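Local coordinates for protein putative methylthioribose-1-phosphate isomerase (Pyrococcus horikoshii OT3, PDB 6A34) that probably catalyses the interconversion of 5-methylthioribose 1-phosphate and 5-methylthioribulose 1-phosphate in the methionine salvage pathway, at residues A[8-13]-A[187-192]; A[24-29]-A[63-68]; A[115-120]-A[126-131]; A[232-237]-A[262-267]; A[334-339]-A[350-355]. One frame throughout, in Å; residues are numbered along the deposited sequence.

Contact 1 of 5, residues A[8-13]-A[187-192]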
# COMPACT_ATOMS: atom_id res chain seq x y z
N LYS A 8 23.56 -23.92 2.22
CA LYS A 8 24.42 -23.37 1.16
C LYS A 8 23.89 -23.74 -0.22
O LYS A 8 24.17 -23.06 -1.19
CB LYS A 8 25.87 -23.88 1.26
CG LYS A 8 26.82 -22.90 1.94
CD LYS A 8 28.10 -23.52 2.48
CE LYS A 8 29.03 -22.47 3.07
NZ LYS A 8 30.14 -23.08 3.85
N GLU A 9 23.11 -24.82 -0.28
CA GLU A 9 22.45 -25.17 -1.53
C GLU A 9 21.21 -24.30 -1.78
O GLU A 9 20.73 -24.26 -2.91
CB GLU A 9 22.08 -26.66 -1.56
CG GLU A 9 23.29 -27.57 -1.69
CD GLU A 9 22.98 -29.05 -1.54
OE1 GLU A 9 22.19 -29.41 -0.66
OE2 GLU A 9 23.56 -29.84 -2.30
N LEU A 10 20.67 -23.65 -0.73
CA LEU A 10 19.38 -22.90 -0.79
C LEU A 10 19.60 -21.40 -1.01
O LEU A 10 18.75 -20.72 -1.57
CB LEU A 10 18.60 -23.17 0.49
CG LEU A 10 17.99 -24.57 0.60
CD1 LEU A 10 17.33 -24.75 1.94
CD2 LEU A 10 17.01 -24.87 -0.53
N THR A 11 20.74 -20.86 -0.57
CA THR A 11 21.00 -19.42 -0.67
C THR A 11 22.49 -19.19 -0.93
O THR A 11 23.31 -20.00 -0.55
CB THR A 11 20.60 -18.68 0.61
OG1 THR A 11 20.66 -17.27 0.33
CG2 THR A 11 21.50 -19.02 1.78
N LYS A 12 22.80 -18.04 -1.52
CA LYS A 12 24.16 -17.59 -1.71
C LYS A 12 24.53 -16.55 -0.66
O LYS A 12 25.66 -16.12 -0.59
CB LYS A 12 24.33 -16.99 -3.11
CG LYS A 12 24.31 -17.98 -4.26
CD LYS A 12 24.15 -17.30 -5.62
CE LYS A 12 23.68 -18.24 -6.70
NZ LYS A 12 22.58 -17.66 -7.52
N LEU A 13 23.55 -16.14 0.15
CA LEU A 13 23.75 -15.17 1.18
C LEU A 13 24.52 -15.81 2.33
O LEU A 13 24.26 -16.97 2.68
CB LEU A 13 22.39 -14.67 1.69
CG LEU A 13 21.61 -13.75 0.76
CD1 LEU A 13 20.21 -13.51 1.29
CD2 LEU A 13 22.32 -12.42 0.56
N MET A 187 11.42 -24.54 -2.73
CA MET A 187 10.58 -24.63 -3.89
C MET A 187 11.39 -24.24 -5.13
O MET A 187 11.23 -24.85 -6.19
CB MET A 187 9.34 -23.73 -3.76
CG MET A 187 8.34 -24.25 -2.75
SD MET A 187 6.82 -23.27 -2.67
CE MET A 187 6.12 -23.59 -4.29
N HIS A 188 12.22 -23.20 -5.02
CA HIS A 188 12.97 -22.67 -6.17
C HIS A 188 13.97 -23.73 -6.66
O HIS A 188 14.08 -24.00 -7.85
CB HIS A 188 13.65 -21.33 -5.83
CG HIS A 188 14.56 -20.84 -6.90
ND1 HIS A 188 14.09 -20.33 -8.09
CD2 HIS A 188 15.90 -20.78 -6.98
CE1 HIS A 188 15.11 -19.95 -8.85
NE2 HIS A 188 16.22 -20.24 -8.20
N LYS A 189 14.70 -24.32 -5.71
CA LYS A 189 15.63 -25.41 -6.02
C LYS A 189 14.90 -26.57 -6.69
O LYS A 189 15.45 -27.21 -7.61
CB LYS A 189 16.32 -25.96 -4.76
CG LYS A 189 17.81 -25.67 -4.66
CD LYS A 189 18.10 -24.18 -4.76
CE LYS A 189 19.06 -23.85 -5.88
NZ LYS A 189 19.47 -22.42 -5.81
N ASP A 190 13.70 -26.89 -6.17
CA ASP A 190 12.94 -28.04 -6.68
C ASP A 190 12.37 -27.74 -8.07
O ASP A 190 11.83 -28.63 -8.71
CB ASP A 190 11.82 -28.44 -5.71
CG ASP A 190 12.32 -29.25 -4.53
OD1 ASP A 190 13.40 -29.85 -4.66
OD2 ASP A 190 11.62 -29.28 -3.51
N GLY A 191 12.48 -26.50 -8.56
CA GLY A 191 11.86 -26.11 -9.84
C GLY A 191 10.35 -25.86 -9.72
O GLY A 191 9.64 -25.80 -10.72
N SER A 192 9.83 -25.71 -8.50
CA SER A 192 8.40 -25.65 -8.33
C SER A 192 7.93 -24.21 -8.07
O SER A 192 6.76 -23.94 -8.12
CB SER A 192 7.94 -26.67 -7.30
OG SER A 192 8.32 -26.30 -6.00

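Contact 2 of 5, residues A[24-29]-A[63-68]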
# COMPACT_ATOMS: atom_id res chain seq x y z
N VAL A 24 31.78 -10.45 15.73
CA VAL A 24 30.40 -10.62 15.30
C VAL A 24 30.24 -9.93 13.94
O VAL A 24 30.56 -8.76 13.79
CB VAL A 24 29.41 -10.07 16.33
CG1 VAL A 24 27.97 -10.25 15.87
CG2 VAL A 24 29.60 -10.70 17.70
N TYR A 25 29.76 -10.68 12.95
CA TYR A 25 29.55 -10.15 11.59
C TYR A 25 28.05 -10.09 11.30
O TYR A 25 27.39 -11.07 11.46
CB TYR A 25 30.22 -11.04 10.55
CG TYR A 25 31.73 -11.14 10.62
CD1 TYR A 25 32.36 -11.92 11.58
CD2 TYR A 25 32.54 -10.53 9.67
CE1 TYR A 25 33.74 -12.06 11.63
CE2 TYR A 25 33.92 -10.65 9.71
CZ TYR A 25 34.53 -11.42 10.69
OH TYR A 25 35.90 -11.55 10.73
N MET A 26 27.55 -8.94 10.82
CA MET A 26 26.13 -8.70 10.54
C MET A 26 25.97 -8.08 9.15
O MET A 26 26.63 -7.07 8.80
CB MET A 26 25.49 -7.73 11.53
CG MET A 26 25.67 -8.11 12.97
SD MET A 26 24.79 -6.94 14.00
CE MET A 26 25.32 -7.41 15.65
N ILE A 27 25.07 -8.66 8.35
CA ILE A 27 24.59 -7.95 7.19
C ILE A 27 24.04 -6.61 7.68
O ILE A 27 23.39 -6.57 8.71
CB ILE A 27 23.53 -8.77 6.44
CG1 ILE A 27 24.14 -10.02 5.83
CG2 ILE A 27 22.85 -7.89 5.38
CD1 ILE A 27 23.12 -10.98 5.27
N ASN A 28 24.39 -5.52 6.99
CA ASN A 28 23.92 -4.20 7.37
C ASN A 28 22.59 -3.94 6.68
O ASN A 28 22.54 -3.49 5.51
CB ASN A 28 24.90 -3.08 7.03
CG ASN A 28 24.53 -1.79 7.74
OD1 ASN A 28 23.35 -1.49 7.92
ND2 ASN A 28 25.54 -1.08 8.23
N GLN A 29 21.51 -4.17 7.42
CA GLN A 29 20.15 -4.12 6.89
C GLN A 29 19.69 -2.65 6.78
O GLN A 29 18.66 -2.41 6.16
CB GLN A 29 19.21 -4.98 7.74
CG GLN A 29 19.60 -6.46 7.77
CD GLN A 29 18.49 -7.38 8.24
OE1 GLN A 29 17.34 -7.22 7.84
NE2 GLN A 29 18.83 -8.35 9.08
N GLY A 63 18.38 -12.13 18.52
CA GLY A 63 18.70 -13.05 19.60
C GLY A 63 20.12 -13.58 19.45
O GLY A 63 20.91 -13.53 20.37
N ALA A 64 20.44 -14.04 18.24
CA ALA A 64 21.75 -14.62 17.99
C ALA A 64 22.83 -13.55 18.17
O ALA A 64 23.90 -13.85 18.73
CB ALA A 64 21.82 -15.26 16.62
N ALA A 65 22.56 -12.33 17.70
CA ALA A 65 23.52 -11.25 17.81
C ALA A 65 23.85 -11.02 19.28
O ALA A 65 25.01 -10.89 19.63
CB ALA A 65 23.02 -9.98 17.15
N ALA A 66 22.83 -10.99 20.14
CA ALA A 66 23.02 -10.69 21.54
C ALA A 66 23.82 -11.80 22.22
O ALA A 66 24.65 -11.54 23.09
CB ALA A 66 21.69 -10.54 22.22
N GLY A 67 23.47 -13.05 21.86
CA GLY A 67 24.11 -14.21 22.35
C GLY A 67 25.58 -14.22 21.95
O GLY A 67 26.41 -14.55 22.75
N PHE A 68 25.86 -13.85 20.69
CA PHE A 68 27.25 -13.77 20.22
C PHE A 68 27.99 -12.59 20.84
O PHE A 68 29.19 -12.56 20.79
CB PHE A 68 27.30 -13.68 18.70
CG PHE A 68 27.01 -14.99 18.03
CD1 PHE A 68 27.50 -16.18 18.55
CD2 PHE A 68 26.27 -15.04 16.87
CE1 PHE A 68 27.26 -17.38 17.92
CE2 PHE A 68 26.01 -16.25 16.25
CZ PHE A 68 26.49 -17.42 16.79

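Contact 3 of 5, residues A[115-120]-A[126-131]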
# COMPACT_ATOMS: atom_id res chain seq x y z
N LYS A 115 21.66 -18.09 32.55
CA LYS A 115 21.21 -19.18 33.41
C LYS A 115 22.21 -20.34 33.35
O LYS A 115 22.49 -20.97 34.35
CB LYS A 115 19.82 -19.69 33.00
CG LYS A 115 18.93 -20.24 34.12
CD LYS A 115 19.68 -20.57 35.42
CE LYS A 115 18.79 -20.77 36.63
NZ LYS A 115 18.63 -22.21 36.95
N LEU A 116 22.73 -20.65 32.16
CA LEU A 116 23.77 -21.70 32.00
C LEU A 116 25.03 -21.37 32.82
O LEU A 116 25.60 -22.24 33.44
CB LEU A 116 24.10 -21.85 30.51
CG LEU A 116 25.10 -22.93 30.16
CD1 LEU A 116 24.44 -24.30 30.24
CD2 LEU A 116 25.68 -22.69 28.77
N VAL A 117 25.42 -20.09 32.84
CA VAL A 117 26.64 -19.63 33.50
C VAL A 117 26.50 -19.72 35.03
O VAL A 117 27.43 -20.17 35.69
CB VAL A 117 26.98 -18.20 33.07
CG1 VAL A 117 28.02 -17.57 33.97
CG2 VAL A 117 27.40 -18.15 31.62
N GLU A 118 25.35 -19.28 35.58
CA GLU A 118 24.98 -19.41 37.03
C GLU A 118 24.95 -20.88 37.51
O GLU A 118 25.34 -21.21 38.64
CB GLU A 118 23.61 -18.77 37.26
CG GLU A 118 23.60 -17.26 37.02
CD GLU A 118 22.29 -16.54 37.30
OE1 GLU A 118 21.22 -17.20 37.29
OE2 GLU A 118 22.34 -15.31 37.54
N GLU A 119 24.48 -21.77 36.65
CA GLU A 119 24.43 -23.19 36.88
C GLU A 119 25.85 -23.79 36.89
O GLU A 119 26.09 -24.86 37.45
CB GLU A 119 23.58 -23.80 35.76
CG GLU A 119 23.09 -25.20 36.05
CD GLU A 119 21.65 -25.23 36.52
OE1 GLU A 119 20.80 -24.53 35.90
OE2 GLU A 119 21.37 -25.95 37.51
N HIS A 120 26.79 -23.14 36.20
CA HIS A 120 28.13 -23.69 36.02
C HIS A 120 29.16 -22.75 36.66
O HIS A 120 30.33 -22.83 36.34
CB HIS A 120 28.36 -23.95 34.53
CG HIS A 120 27.64 -25.14 34.01
ND1 HIS A 120 28.27 -26.34 33.78
CD2 HIS A 120 26.34 -25.33 33.67
CE1 HIS A 120 27.40 -27.22 33.33
NE2 HIS A 120 26.20 -26.63 33.27
N ASP A 126 37.89 -21.51 32.22
CA ASP A 126 38.01 -21.87 30.77
C ASP A 126 36.75 -22.63 30.31
O ASP A 126 36.36 -22.52 29.15
CB ASP A 126 39.31 -22.60 30.41
CG ASP A 126 39.73 -23.80 31.26
OD1 ASP A 126 39.32 -23.91 32.42
OD2 ASP A 126 40.48 -24.61 30.75
N GLU A 127 36.14 -23.39 31.21
CA GLU A 127 34.98 -24.21 30.90
C GLU A 127 33.72 -23.33 30.83
O GLU A 127 32.84 -23.61 30.04
CB GLU A 127 34.82 -25.34 31.92
CG GLU A 127 33.51 -26.12 31.86
CD GLU A 127 33.18 -26.94 30.61
OE1 GLU A 127 34.04 -27.09 29.76
OE2 GLU A 127 32.05 -27.43 30.52
N ILE A 128 33.64 -22.29 31.66
CA ILE A 128 32.54 -21.32 31.60
C ILE A 128 32.59 -20.58 30.25
O ILE A 128 31.59 -20.49 29.53
CB ILE A 128 32.58 -20.34 32.78
CG1 ILE A 128 32.36 -21.05 34.12
CG2 ILE A 128 31.59 -19.20 32.57
CD1 ILE A 128 32.73 -20.20 35.32
N LYS A 129 33.77 -20.05 29.92
CA LYS A 129 34.02 -19.47 28.61
C LYS A 129 33.57 -20.43 27.51
O LYS A 129 32.83 -20.02 26.60
CB LYS A 129 35.50 -19.10 28.46
CG LYS A 129 35.97 -17.97 29.36
CD LYS A 129 37.36 -17.42 29.02
CE LYS A 129 37.70 -16.17 29.82
NZ LYS A 129 39.16 -15.89 29.87
N ARG A 130 34.02 -21.69 27.57
CA ARG A 130 33.74 -22.64 26.51
C ARG A 130 32.22 -22.78 26.33
O ARG A 130 31.73 -22.85 25.21
CB ARG A 130 34.31 -24.03 26.79
CG ARG A 130 34.30 -24.97 25.58
CD ARG A 130 34.69 -26.41 25.89
NE ARG A 130 33.75 -27.03 26.81
CZ ARG A 130 32.51 -27.43 26.49
NH1 ARG A 130 32.11 -27.41 25.23
NH2 ARG A 130 31.70 -27.86 27.45
N LEU A 131 31.52 -22.85 27.46
CA LEU A 131 30.10 -23.09 27.53
C LEU A 131 29.32 -21.91 26.91
O LEU A 131 28.38 -22.14 26.16
CB LEU A 131 29.70 -23.30 28.99
CG LEU A 131 29.94 -24.70 29.53
CD1 LEU A 131 29.80 -24.70 31.04
CD2 LEU A 131 29.02 -25.72 28.89

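Contact 4 of 5, residues A[232-237]-A[262-267]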
# COMPACT_ATOMS: atom_id res chain seq x y z
N PHE A 232 -5.98 -7.79 -7.03
CA PHE A 232 -6.06 -7.80 -8.47
C PHE A 232 -5.35 -9.04 -9.02
O PHE A 232 -5.90 -9.80 -9.82
CB PHE A 232 -5.46 -6.52 -9.05
CG PHE A 232 -5.54 -6.49 -10.55
CD1 PHE A 232 -6.71 -6.12 -11.19
CD2 PHE A 232 -4.46 -6.90 -11.33
CE1 PHE A 232 -6.79 -6.09 -12.57
CE2 PHE A 232 -4.54 -6.91 -12.71
CZ PHE A 232 -5.70 -6.48 -13.33
N VAL A 233 -4.13 -9.28 -8.57
CA VAL A 233 -3.42 -10.40 -9.12
C VAL A 233 -4.11 -11.71 -8.72
O VAL A 233 -4.01 -12.68 -9.47
CB VAL A 233 -1.92 -10.38 -8.82
CG1 VAL A 233 -1.30 -9.09 -9.33
CG2 VAL A 233 -1.58 -10.59 -7.36
N MET A 234 -4.79 -11.72 -7.57
CA MET A 234 -5.55 -12.91 -7.14
C MET A 234 -6.76 -13.08 -8.07
O MET A 234 -6.99 -14.18 -8.57
CB MET A 234 -6.07 -12.80 -5.70
CG MET A 234 -4.97 -12.87 -4.63
SD MET A 234 -5.69 -12.95 -2.96
CE MET A 234 -4.54 -11.93 -2.03
N GLN A 235 -7.48 -11.97 -8.28
CA GLN A 235 -8.67 -11.92 -9.13
C GLN A 235 -8.34 -12.38 -10.55
O GLN A 235 -9.14 -13.01 -11.17
CB GLN A 235 -9.20 -10.49 -9.22
CG GLN A 235 -10.55 -10.34 -9.93
CD GLN A 235 -10.74 -8.89 -10.36
OE1 GLN A 235 -9.83 -8.25 -10.87
NE2 GLN A 235 -11.91 -8.33 -10.09
N GLN A 236 -7.16 -12.02 -11.08
CA GLN A 236 -6.85 -12.34 -12.47
C GLN A 236 -6.38 -13.78 -12.59
O GLN A 236 -6.07 -14.17 -13.69
CB GLN A 236 -5.77 -11.44 -13.06
CG GLN A 236 -6.18 -9.98 -13.12
CD GLN A 236 -7.39 -9.83 -14.00
OE1 GLN A 236 -8.44 -9.38 -13.54
NE2 GLN A 236 -7.24 -10.24 -15.26
N GLY A 237 -6.32 -14.55 -11.49
CA GLY A 237 -5.90 -15.99 -11.59
C GLY A 237 -4.37 -16.15 -11.51
O GLY A 237 -3.84 -17.24 -11.75
N TYR A 262 -4.21 -9.65 7.25
CA TYR A 262 -5.64 -9.87 7.38
C TYR A 262 -6.32 -9.61 6.05
O TYR A 262 -7.18 -10.38 5.64
CB TYR A 262 -6.25 -9.06 8.54
CG TYR A 262 -7.75 -9.12 8.58
CD1 TYR A 262 -8.41 -10.33 8.73
CD2 TYR A 262 -8.53 -7.98 8.43
CE1 TYR A 262 -9.80 -10.41 8.73
CE2 TYR A 262 -9.91 -8.04 8.44
CZ TYR A 262 -10.56 -9.26 8.58
OH TYR A 262 -11.92 -9.32 8.61
N MET A 263 -5.92 -8.54 5.37
CA MET A 263 -6.45 -8.17 4.02
C MET A 263 -6.28 -9.34 3.04
O MET A 263 -7.23 -9.70 2.31
CB MET A 263 -5.75 -6.93 3.45
CG MET A 263 -6.17 -6.63 1.99
SD MET A 263 -4.89 -7.10 0.78
CE MET A 263 -3.78 -5.75 1.17
N LEU A 264 -5.06 -9.89 3.00
CA LEU A 264 -4.68 -11.06 2.17
C LEU A 264 -5.51 -12.29 2.53
O LEU A 264 -5.89 -13.06 1.67
CB LEU A 264 -3.19 -11.37 2.38
CG LEU A 264 -2.20 -10.37 1.78
CD1 LEU A 264 -0.77 -10.85 2.02
CD2 LEU A 264 -2.49 -10.17 0.29
N ALA A 265 -5.68 -12.54 3.83
CA ALA A 265 -6.47 -13.71 4.30
C ALA A 265 -7.90 -13.62 3.72
O ALA A 265 -8.42 -14.59 3.18
CB ALA A 265 -6.48 -13.76 5.81
N VAL A 266 -8.49 -12.42 3.76
CA VAL A 266 -9.87 -12.24 3.31
C VAL A 266 -9.89 -12.35 1.79
O VAL A 266 -10.66 -13.11 1.25
CB VAL A 266 -10.49 -10.92 3.81
CG1 VAL A 266 -11.83 -10.60 3.14
CG2 VAL A 266 -10.66 -10.97 5.32
N LEU A 267 -8.93 -11.73 1.10
CA LEU A 267 -8.92 -11.91 -0.38
C LEU A 267 -8.61 -13.32 -0.82
O LEU A 267 -9.21 -13.78 -1.79
CB LEU A 267 -7.94 -10.94 -1.01
CG LEU A 267 -8.35 -9.49 -0.83
CD1 LEU A 267 -7.08 -8.67 -0.94
CD2 LEU A 267 -9.37 -9.11 -1.89

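Contact 5 of 5, residues A[334-339]-A[350-355]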
# COMPACT_ATOMS: atom_id res chain seq x y z
N ILE A 334 -0.92 -24.35 9.13
CA ILE A 334 0.18 -23.65 9.76
C ILE A 334 1.44 -24.51 9.61
O ILE A 334 1.53 -25.60 10.18
CB ILE A 334 -0.10 -23.32 11.24
CG1 ILE A 334 -1.33 -22.44 11.42
CG2 ILE A 334 1.14 -22.71 11.85
CD1 ILE A 334 -1.68 -22.13 12.86
N ILE A 335 2.42 -23.98 8.88
CA ILE A 335 3.65 -24.67 8.62
C ILE A 335 4.60 -24.34 9.77
O ILE A 335 4.90 -23.17 9.99
CB ILE A 335 4.23 -24.30 7.25
CG1 ILE A 335 3.21 -24.48 6.13
CG2 ILE A 335 5.49 -25.10 6.99
CD1 ILE A 335 3.49 -23.65 4.91
N THR A 336 5.01 -25.37 10.52
CA THR A 336 5.95 -25.21 11.62
C THR A 336 7.20 -26.07 11.36
O THR A 336 7.25 -26.86 10.43
CB THR A 336 5.38 -25.61 12.98
OG1 THR A 336 5.47 -27.02 13.11
CG2 THR A 336 3.97 -25.11 13.19
N ASP A 337 8.20 -25.89 12.23
CA ASP A 337 9.47 -26.62 12.12
C ASP A 337 9.28 -28.05 12.63
O ASP A 337 10.24 -28.81 12.58
CB ASP A 337 10.57 -25.91 12.91
CG ASP A 337 10.28 -25.84 14.40
OD1 ASP A 337 9.24 -25.23 14.78
OD2 ASP A 337 11.09 -26.39 15.18
N ARG A 338 8.06 -28.41 13.07
CA ARG A 338 7.76 -29.80 13.50
C ARG A 338 6.55 -30.34 12.74
O ARG A 338 5.87 -31.20 13.21
CB ARG A 338 7.56 -29.84 15.02
CG ARG A 338 8.81 -29.48 15.83
CD ARG A 338 10.00 -30.42 15.59
NE ARG A 338 11.23 -30.16 16.37
CZ ARG A 338 12.43 -30.72 16.13
NH1 ARG A 338 12.58 -31.66 15.21
NH2 ARG A 338 13.49 -30.31 16.81
N GLY A 339 6.31 -29.84 11.52
CA GLY A 339 5.23 -30.33 10.68
C GLY A 339 4.12 -29.31 10.53
O GLY A 339 4.13 -28.25 11.18
N LYS A 350 -2.33 -28.07 20.35
CA LYS A 350 -2.04 -28.56 21.70
C LYS A 350 -1.46 -29.99 21.61
O LYS A 350 -0.55 -30.32 22.37
CB LYS A 350 -3.23 -28.41 22.66
CG LYS A 350 -4.27 -29.51 22.64
CD LYS A 350 -5.00 -29.65 23.97
CE LYS A 350 -5.66 -28.37 24.45
NZ LYS A 350 -6.32 -28.57 25.76
N LYS A 351 -1.93 -30.78 20.64
CA LYS A 351 -1.28 -32.05 20.33
C LYS A 351 0.20 -31.80 20.04
O LYS A 351 1.06 -32.35 20.70
CB LYS A 351 -1.89 -32.77 19.12
CG LYS A 351 -3.08 -33.68 19.43
CD LYS A 351 -3.59 -34.42 18.20
CE LYS A 351 -5.05 -34.82 18.30
NZ LYS A 351 -5.52 -35.47 17.06
N LEU A 352 0.47 -30.93 19.07
CA LEU A 352 1.83 -30.69 18.60
C LEU A 352 2.76 -30.40 19.77
O LEU A 352 3.93 -30.80 19.74
CB LEU A 352 1.82 -29.51 17.62
CG LEU A 352 3.14 -29.24 16.91
CD1 LEU A 352 3.53 -30.42 16.03
CD2 LEU A 352 3.03 -27.98 16.08
N PHE A 353 2.25 -29.69 20.78
CA PHE A 353 3.04 -29.23 21.91
C PHE A 353 3.35 -30.39 22.87
O PHE A 353 4.44 -30.43 23.45
CB PHE A 353 2.37 -28.04 22.60
CG PHE A 353 3.00 -26.73 22.22
CD1 PHE A 353 2.75 -26.15 20.98
CD2 PHE A 353 3.90 -26.10 23.07
CE1 PHE A 353 3.35 -24.96 20.62
CE2 PHE A 353 4.50 -24.91 22.70
CZ PHE A 353 4.23 -24.34 21.48
N GLU A 354 2.40 -31.31 23.04
CA GLU A 354 2.58 -32.48 23.92
C GLU A 354 3.62 -33.44 23.32
O GLU A 354 4.43 -33.97 24.07
CB GLU A 354 1.24 -33.16 24.21
CG GLU A 354 0.54 -32.60 25.45
CD GLU A 354 -0.97 -32.48 25.39
OE1 GLU A 354 -1.63 -33.44 24.90
OE2 GLU A 354 -1.51 -31.43 25.82
N VAL A 355 3.62 -33.61 21.99
CA VAL A 355 4.49 -34.61 21.33
C VAL A 355 5.82 -33.98 20.86
O VAL A 355 6.62 -34.71 20.26
CB VAL A 355 3.77 -35.34 20.17
CG1 VAL A 355 2.45 -35.97 20.61
CG2 VAL A 355 3.57 -34.47 18.93

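Contact 1 of 5, residues A[8-13]-A[187-192]
Lys189 lays its aliphatic chain across the carbonyl oxygen of Glu9, which points out of the short helix 7-10 toward the end of helix 180-189. The closest approach is CD of Lys189 to O of Glu9, 3.2 Å. CE of Lys189 follows at 3.4 Å from the same oxygen, and NZ stands off at 3.7 Å, so it is the flank of the lysine rather than its ammonium tip that meets the carbonyl. Bends at chi2 (56°) and chi3 (-123°) fold the chain around the oxygen. Nearer its root, the lysine passes Leu10, whose CD2 is 4.3 Å from Lys189 CG; the end of that leucine comes closer to helix 180-189 than its base does, and it also packs on Val186 and Leu148. The carboxylate of Glu9 turns the other way, with OE1 accepting from the backbone N of Thr6. The first segment is held further along by Thr11, bonded to Asp218, while helix 180-189 closes with a Schellman motif at Gly191 and Asp190 reaches back to Arg4 and Tyr5. Chemically this is a slight, partly exposed contact: the lysine's methylenes, CE next to the ammonium among them, lie against the carbonyl oxygen, with a loose apolar touch from Leu10, and any electrostatic gain is probably weak.

Contact 2 of 5, residues A[24-29]-A[63-68]
Val24 and Met26, two residues apart on strand 23-27, both send a methyl group to helix 59-76, but by different means. Val24 does it directly. Its CG1 stands anti to the backbone N (chi1 -180°), which leaves CG2 beside that nitrogen and facing the helix, 3.6 Å from the carbonyl O of Phe68. The same methyl lies 3.9 Å from Phe68 CB, so the valine touches the root of the phenylalanine and not its ring. Met26 starts out less well aimed and relies on length: beyond CG the chain is fully extended (chi2 -177°, chi3 -172°), carrying CE to within 3.8 Å of Ala65 CB. The small alanine lets the end of the methionine come down close to the helix. The ring of Phe68 leads away from the strand to meet Tyr137 edge-to-face. All four residues are buried; no hydrogen bond crosses, and the side chains meet through apolar groups. Strand 23-27 is the middle one of a three-stranded antiparallel sheet; Val17 of neighbouring strand 17-20 touches Val24, Ala65 and Phe68, while Ala136 and Ala140 of helix 125-157 back Phe68 from the helical side.

Contact 3 of 5, residues A[115-120]-A[126-131]
Leu131 overlaps the imidazole of His120 with its CD1 methyl, which comes in obliquely, 3.5 Å from ND1 and 3.7 Å from CG of that ring. The two side chains cross at about a right angle. ND1 of His120 is hydrogen-bonded to Asp123 in the connecting loop, a bond that would help hold the ring's rotation where the leucine meets it. The backbone O of His120 rests against Ile128, 3.5 Å from its CG1. One turn back, Leu116 CD2 lies 4.1 Å from Leu131 CB, and Val117 CG1 faces Ile128 CG2 at 4.2 Å. This is the closed end of an antiparallel helical hairpin formed by helices 104-119 and 125-157, with Phe85 and Phe89 of helix 82-97 beneath it. Within its own helix Arg130 grips Glu127 side-on, NE to OE1 at 3.0 Å and NH2 to OE2 at 3.1 Å. No hydrogen bond or salt bridge joins the two segments; aliphatic side chains pack on each other, on the His120 ring and on its carbonyl oxygen.

Contact 4 of 5, residues A[232-237]-A[262-267]
Met234 fills the tight part of this contact, its thioether set against two leucines of helix 261-270. SD of Met234 is 3.6 Å from CB of Leu267, and the terminal CE is equally close, 3.6 Å, to CD2 of Leu264. A bend at chi3 (-142°) turns CE so that it also stays 3.7 Å from Leu267 CB. The methionine crosses both leucines at about a right angle, and His271 and Ile273 pack on it as well. Helix 230-235 then runs out toward solvent, ending in a Schellman motif at exposed Gly237, which makes no contact with 262-267. The second subunit also comes in here: Tyr262 OH bonds His271 of that chain, and Gln235 NE2 bonds its Val325 O. The Leu264 side chain lies about 8 Å from that of Cys167, the predicted transition-state stabilizer. Helix 230-235 leads into strand 241-244, and helix 261-270 lies on the way from there to parallel neighbour 275-278, the successive beta-alpha-beta crossovers of a Rossmann-like domain.

Contact 5 of 5, residues A[334-339]-A[350-355]
The guanidinium group of Arg338 turns away from Leu352, and the carboxylate of Asp337 lies well out of its plane: NE to OD2 is a long 4.0 Å, an attraction of charges with no N-H aimed at the oxygen. That carboxylate has firmer partners in Arg149 and the backbone N of Leu281. Both residues form the corners of the type I turn of a tight beta hairpin, which links strand 333-336 to the antiparallel edge strand 339-341 of the Rossmann-like sheet. Leu352, from the C-terminal helix 345-354, spreads its two methyls over this turn. CD1 sits 3.7 Å from the carbonyl O of Arg338 and 4.2 Å from CB of the same residue, so it is the arginine's base that is touched. CD2 goes to Thr336, the two side chains meeting tip to tip. With CG of Leu352 anti to the backbone N (chi1 -173°), the two methyls are carried to the hairpin, where Leu281 and Val341 also pack on them. Thr336 OG1 faces the leucine with its polar needs already met inside the turn. It accepts from Arg338 N at 2.9 Å, an ST turn, and donates to the carbonyl O of Gly339 at 2.7 Å, in the carbonyl plane on a lone pair. That Gly339 oxygen takes a second bond from Thr336 N. Leu352 CD2 rests 4.0 Å from Thr336 OG1.

Overall arrangement
Along the chain, contact 1 spans the longest loop, from the N-terminal helix 7-10 to helix 180-189, and contacts 2 and 3 fall in turn within it; contacts 4 and 5 follow in series. Contacts 2 and 3, centres 21 Å apart, belong to the part built from the three-stranded sheet and the long helices; helix 125-157 forms one side of contact 3 and packs on Phe68 of contact 2. Contact 4 joins two helices of the Rossmann-like domain near the subunit interface, and contact 5, 28 Å away, involves strand 333-336 beside the sheet's antiparallel edge strand. Contacts 3 and 4 mark distant ends, 51 Å between centres. Contact 1 ties the chain's start to the Rossmann-like part, while contacts 2 and 4 come nearest the predicted substrate-binding residues.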